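Local atomic coordinates of probable ATP-dependent kinase TDA10 (Saccharomyces cerevisiae, PDB entry 1ODF), a protein that probably acts as an ATP-dependent kinase of the GLYK family, with a P-loop nucleotide-binding fold and a phosphate acceptor that is not yet known. Residues A[160-168]-A[248-259]. Numbering follows the deposited sequence.
Sequences GWFLGFNPI and YMPSYKLYLNDF
Trp161 meets Tyr248 and Tyr252 in the first of two aromatic clusters that carry this contact. The Tyr248 ring presents its edge to one indole face, a T-shaped pair with planes at 81° and CD1 of Tyr248 3.4 Å from CZ2 of Trp161; CD2 of Phe162 lies over the rim of the opposite face. The indole in turn points an edge at the face of Tyr252 in an offset edge-to-face pair, its six-membered ring 5.5 Å from the phenol ring between centroids. With chi1 at 64°, CG of Trp161 lies between its own backbone N and carbonyl carbon, which turns one indole face to Tyr248 and an edge to Tyr252.

In the second cluster, Phe165 packs against Tyr255 and Phe259. CD1 of Phe259 sits in the Phe165 ring plane, 3.4 Å from CE1 of Phe165, while CB of Tyr255 approaches CG of Phe165 at 3.6 Å. The type II turn Phe162–Phe165 lies against the Phe259 ring: O of Leu163 stands over its face, 3.3 Å from CZ of Phe259. CA of Gly164 packs 3.5 Å from CE2 of Phe259. Farther along, Ile168 CD1 reaches Leu254 CD2 at 3.9 Å.

No direct hydrogen bond joins the segments. Instead, one water accepts from Asn166 N (2.9 Å) and donates to Tyr255 O, bridging backbone to backbone.

Two of the phenol oxygens bond elsewhere: Tyr252 OH to Gln40 of the predicted ATP-binding loop and Tyr255 OH to Asn186 of helix 182-195. The contact thus packs helix 249-262 against the loop leaving strand 155-160, a parallel neighbour of strand 32-37 in the central sheet of this P-loop kinase fold, with helix 182-195 flanking both segments.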
loop_
_atom_site.group_PDB
_atom_site.type_symbol
_atom_site.label_atom_id
_atom_site.label_comp_id
_atom_site.label_asym_id
_atom_site.label_seq_id
_atom_site.Cartn_x
_atom_site.Cartn_y
_atom_site.Cartn_z
ATOM N N GLY A 160 0.953 -1.081 0.398
ATOM C CA GLY A 160 -0.202 -0.430 0.990
ATOM C C GLY A 160 -1.461 -1.221 0.662
ATOM O O GLY A 160 -1.469 -2.046 -0.259
ATOM N N TRP A 161 -2.531 -0.964 1.410
ATOM C CA TRP A 161 -3.794 -1.666 1.205
ATOM C C TRP A 161 -4.588 -1.133 0.010
ATOM O O TRP A 161 -5.512 -1.798 -0.455
ATOM C CB TRP A 161 -4.669 -1.600 2.475
ATOM C CG TRP A 161 -5.094 -0.213 2.825
ATOM C CD1 TRP A 161 -4.402 0.694 3.578
ATOM C CD2 TRP A 161 -6.249 0.471 2.334
ATOM N NE1 TRP A 161 -5.054 1.909 3.577
ATOM C CE2 TRP A 161 -6.189 1.799 2.817
ATOM C CE3 TRP A 161 -7.329 0.096 1.522
ATOM C CZ2 TRP A 161 -7.162 2.749 2.513
ATOM C CZ3 TRP A 161 -8.292 1.038 1.224
ATOM C CH2 TRP A 161 -8.202 2.350 1.717
ATOM N N PHE A 162 -4.233 0.053 -0.484
ATOM C CA PHE A 162 -4.939 0.642 -1.624
ATOM C C PHE A 162 -4.058 0.948 -2.850
ATOM O O PHE A 162 -4.479 1.663 -3.763
ATOM C CB PHE A 162 -5.660 1.919 -1.183
ATOM C CG PHE A 162 -4.729 3.039 -0.791
ATOM C CD1 PHE A 162 -4.344 4.006 -1.725
ATOM C CD2 PHE A 162 -4.238 3.130 0.509
ATOM C CE1 PHE A 162 -3.483 5.052 -1.368
ATOM C CE2 PHE A 162 -3.371 4.175 0.882
ATOM C CZ PHE A 162 -2.993 5.140 -0.060
ATOM N N LEU A 163 -2.847 0.412 -2.879
ATOM C CA LEU A 163 -1.970 0.652 -4.010
ATOM C C LEU A 163 -2.558 0.019 -5.273
ATOM O O LEU A 163 -2.921 -1.164 -5.287
ATOM C CB LEU A 163 -0.579 0.074 -3.743
ATOM C CG LEU A 163 0.200 0.575 -2.521
ATOM C CD1 LEU A 163 1.629 0.048 -2.586
ATOM C CD2 LEU A 163 0.205 2.091 -2.482
ATOM N N GLY A 164 -2.658 0.812 -6.334
ATOM C CA GLY A 164 -3.202 0.289 -7.570
ATOM C C GLY A 164 -4.615 0.769 -7.851
ATOM O O GLY A 164 -5.060 0.727 -8.999
ATOM N N PHE A 165 -5.327 1.213 -6.814
ATOM C CA PHE A 165 -6.688 1.715 -6.993
ATOM C C PHE A 165 -6.619 2.968 -7.855
ATOM O O PHE A 165 -5.709 3.788 -7.705
ATOM C CB PHE A 165 -7.326 2.080 -5.643
ATOM C CG PHE A 165 -7.590 0.903 -4.743
ATOM C CD1 PHE A 165 -7.138 -0.376 -5.076
ATOM C CD2 PHE A 165 -8.255 1.086 -3.526
ATOM C CE1 PHE A 165 -7.340 -1.458 -4.206
ATOM C CE2 PHE A 165 -8.462 0.015 -2.649
ATOM C CZ PHE A 165 -8.000 -1.261 -2.992
ATOM N N ASN A 166 -7.582 3.124 -8.752
ATOM C CA ASN A 166 -7.603 4.295 -9.621
ATOM C C ASN A 166 -8.876 5.116 -9.466
ATOM O O ASN A 166 -9.981 4.577 -9.351
ATOM C CB ASN A 166 -7.420 3.887 -11.088
ATOM C CG ASN A 166 -6.029 3.304 -11.364
ATOM O OD1 ASN A 166 -5.013 3.901 -11.020
ATOM N ND2 ASN A 166 -5.991 2.138 -11.988
ATOM N N PRO A 167 -8.728 6.444 -9.464
ATOM C CA PRO A 167 -9.863 7.353 -9.320
ATOM C C PRO A 167 -10.904 7.230 -10.415
ATOM O O PRO A 167 -10.586 6.917 -11.569
ATOM C CB PRO A 167 -9.200 8.732 -9.300
ATOM C CG PRO A 167 -7.944 8.524 -10.101
ATOM C CD PRO A 167 -7.464 7.192 -9.594
ATOM N N ILE A 168 -12.161 7.438 -10.032
ATOM C CA ILE A 168 -13.259 7.420 -10.983
ATOM C C ILE A 168 -13.062 8.736 -11.718
ATOM O O ILE A 168 -12.929 9.785 -11.086
ATOM C CB ILE A 168 -14.620 7.448 -10.276
ATOM C CG1 ILE A 168 -14.726 6.269 -9.298
ATOM C CG2 ILE A 168 -15.735 7.405 -11.316
ATOM C CD1 ILE A 168 -14.491 4.908 -9.946
ATOM N N TYR A 248 -13.092 2.055 5.652
ATOM C CA TYR A 248 -12.386 1.569 4.471
ATOM C C TYR A 248 -13.260 0.844 3.446
ATOM O O TYR A 248 -12.946 0.832 2.258
ATOM C CB TYR A 248 -11.248 0.648 4.906
ATOM C CG TYR A 248 -10.195 1.339 5.736
ATOM C CD1 TYR A 248 -9.018 1.805 5.155
ATOM C CD2 TYR A 248 -10.372 1.524 7.111
ATOM C CE1 TYR A 248 -8.034 2.438 5.920
ATOM C CE2 TYR A 248 -9.400 2.156 7.885
ATOM C CZ TYR A 248 -8.232 2.610 7.284
ATOM O OH TYR A 248 -7.263 3.235 8.041
ATOM N N MET A 249 -14.351 0.241 3.907
ATOM C CA MET A 249 -15.255 -0.489 3.023
ATOM C C MET A 249 -15.723 0.250 1.767
ATOM O O MET A 249 -15.834 -0.353 0.700
ATOM C CB MET A 249 -16.473 -0.969 3.810
ATOM C CG MET A 249 -16.241 -2.262 4.553
ATOM S SD MET A 249 -15.886 -3.586 3.396
ATOM C CE MET A 249 -14.440 -4.279 4.161
ATOM N N PRO A 250 -16.028 1.557 1.876
ATOM C CA PRO A 250 -16.474 2.269 0.668
ATOM C C PRO A 250 -15.407 2.195 -0.433
ATOM O O PRO A 250 -15.714 1.924 -1.600
ATOM C CB PRO A 250 -16.705 3.690 1.173
ATOM C CG PRO A 250 -17.145 3.462 2.600
ATOM C CD PRO A 250 -16.179 2.402 3.074
ATOM N N SER A 251 -14.155 2.423 -0.049
ATOM C CA SER A 251 -13.049 2.363 -1.001
ATOM C C SER A 251 -12.967 0.983 -1.648
ATOM O O SER A 251 -12.822 0.865 -2.859
ATOM C CB SER A 251 -11.731 2.676 -0.301
ATOM O OG SER A 251 -11.698 4.029 0.099
ATOM N N TYR A 252 -13.058 -0.056 -0.825
ATOM C CA TYR A 252 -13.002 -1.428 -1.315
ATOM C C TYR A 252 -14.090 -1.672 -2.351
ATOM O O TYR A 252 -13.809 -2.142 -3.455
ATOM C CB TYR A 252 -13.157 -2.423 -0.149
ATOM C CG TYR A 252 -11.908 -2.592 0.690
ATOM C CD1 TYR A 252 -11.961 -2.541 2.086
ATOM C CD2 TYR A 252 -10.663 -2.789 0.086
ATOM C CE1 TYR A 252 -10.799 -2.675 2.856
ATOM C CE2 TYR A 252 -9.499 -2.925 0.849
ATOM C CZ TYR A 252 -9.571 -2.865 2.228
ATOM O OH TYR A 252 -8.410 -2.970 2.973
ATOM N N LYS A 253 -15.325 -1.337 -1.989
ATOM C CA LYS A 253 -16.465 -1.524 -2.877
ATOM C C LYS A 253 -16.329 -0.753 -4.188
ATOM O O LYS A 253 -16.757 -1.225 -5.237
ATOM C CB LYS A 253 -17.762 -1.087 -2.186
ATOM C CG LYS A 253 -18.100 -1.852 -0.925
ATOM C CD LYS A 253 -19.421 -1.363 -0.334
ATOM C CE LYS A 253 -19.815 -2.178 0.894
ATOM N NZ LYS A 253 -21.182 -1.823 1.409
ATOM N N LEU A 254 -15.742 0.436 -4.124
ATOM C CA LEU A 254 -15.579 1.247 -5.318
ATOM C C LEU A 254 -14.439 0.833 -6.260
ATOM O O LEU A 254 -14.652 0.722 -7.463
ATOM C CB LEU A 254 -15.363 2.713 -4.935
ATOM C CG LEU A 254 -16.271 3.771 -5.579
ATOM C CD1 LEU A 254 -15.575 5.119 -5.508
ATOM C CD2 LEU A 254 -16.582 3.411 -7.024
ATOM N N TYR A 255 -13.248 0.581 -5.710
ATOM C CA TYR A 255 -12.073 0.276 -6.532
ATOM C C TYR A 255 -11.514 -1.136 -6.632
ATOM O O TYR A 255 -10.882 -1.470 -7.633
ATOM C CB TYR A 255 -10.907 1.172 -6.103
ATOM C CG TYR A 255 -11.270 2.613 -5.825
ATOM C CD1 TYR A 255 -11.265 3.117 -4.522
ATOM C CD2 TYR A 255 -11.566 3.487 -6.868
ATOM C CE1 TYR A 255 -11.540 4.467 -4.268
ATOM C CE2 TYR A 255 -11.839 4.835 -6.632
ATOM C CZ TYR A 255 -11.824 5.319 -5.333
ATOM O OH TYR A 255 -12.073 6.653 -5.112
ATOM N N LEU A 256 -11.718 -1.961 -5.612
ATOM C CA LEU A 256 -11.137 -3.301 -5.614
ATOM C C LEU A 256 -11.367 -4.148 -6.859
ATOM O O LEU A 256 -10.450 -4.807 -7.347
ATOM C CB LEU A 256 -11.583 -4.090 -4.377
ATOM C CG LEU A 256 -10.814 -5.413 -4.189
ATOM C CD1 LEU A 256 -9.319 -5.114 -3.970
ATOM C CD2 LEU A 256 -11.373 -6.195 -3.009
ATOM N N ASN A 257 -12.583 -4.128 -7.385
ATOM C CA ASN A 257 -12.897 -4.932 -8.559
ATOM C C ASN A 257 -12.080 -4.558 -9.813
ATOM O O ASN A 257 -11.362 -5.395 -10.356
ATOM C CB ASN A 257 -14.394 -4.844 -8.852
ATOM C CG ASN A 257 -14.825 -5.791 -9.948
ATOM O OD1 ASN A 257 -14.010 -6.515 -10.522
ATOM N ND2 ASN A 257 -16.112 -5.792 -10.245
ATOM N N ASP A 258 -12.190 -3.314 -10.268
ATOM C CA ASP A 258 -11.437 -2.884 -11.452
ATOM C C ASP A 258 -9.948 -3.135 -11.252
ATOM O O ASP A 258 -9.276 -3.693 -12.123
ATOM C CB ASP A 258 -11.643 -1.393 -11.739
ATOM C CG ASP A 258 -13.100 -1.022 -11.886
ATOM O OD1 ASP A 258 -13.844 -1.791 -12.538
ATOM O OD2 ASP A 258 -13.495 0.047 -11.358
ATOM N N PHE A 259 -9.440 -2.728 -10.093
ATOM C CA PHE A 259 -8.035 -2.908 -9.787
ATOM C C PHE A 259 -7.570 -4.357 -9.910
ATOM O O PHE A 259 -6.656 -4.663 -10.675
ATOM C CB PHE A 259 -7.730 -2.392 -8.381
ATOM C CG PHE A 259 -6.402 -2.840 -7.857
ATOM C CD1 PHE A 259 -6.319 -3.539 -6.654
ATOM C CD2 PHE A 259 -5.241 -2.618 -8.592
ATOM C CE1 PHE A 259 -5.097 -4.014 -6.191
ATOM C CE2 PHE A 259 -4.016 -3.087 -8.142
ATOM C CZ PHE A 259 -3.943 -3.789 -6.937
HETATM O O HOH W 1 -9.424 0.914 -9.066
HETATM O O HOH W 2 -11.400 2.634 -10.376
#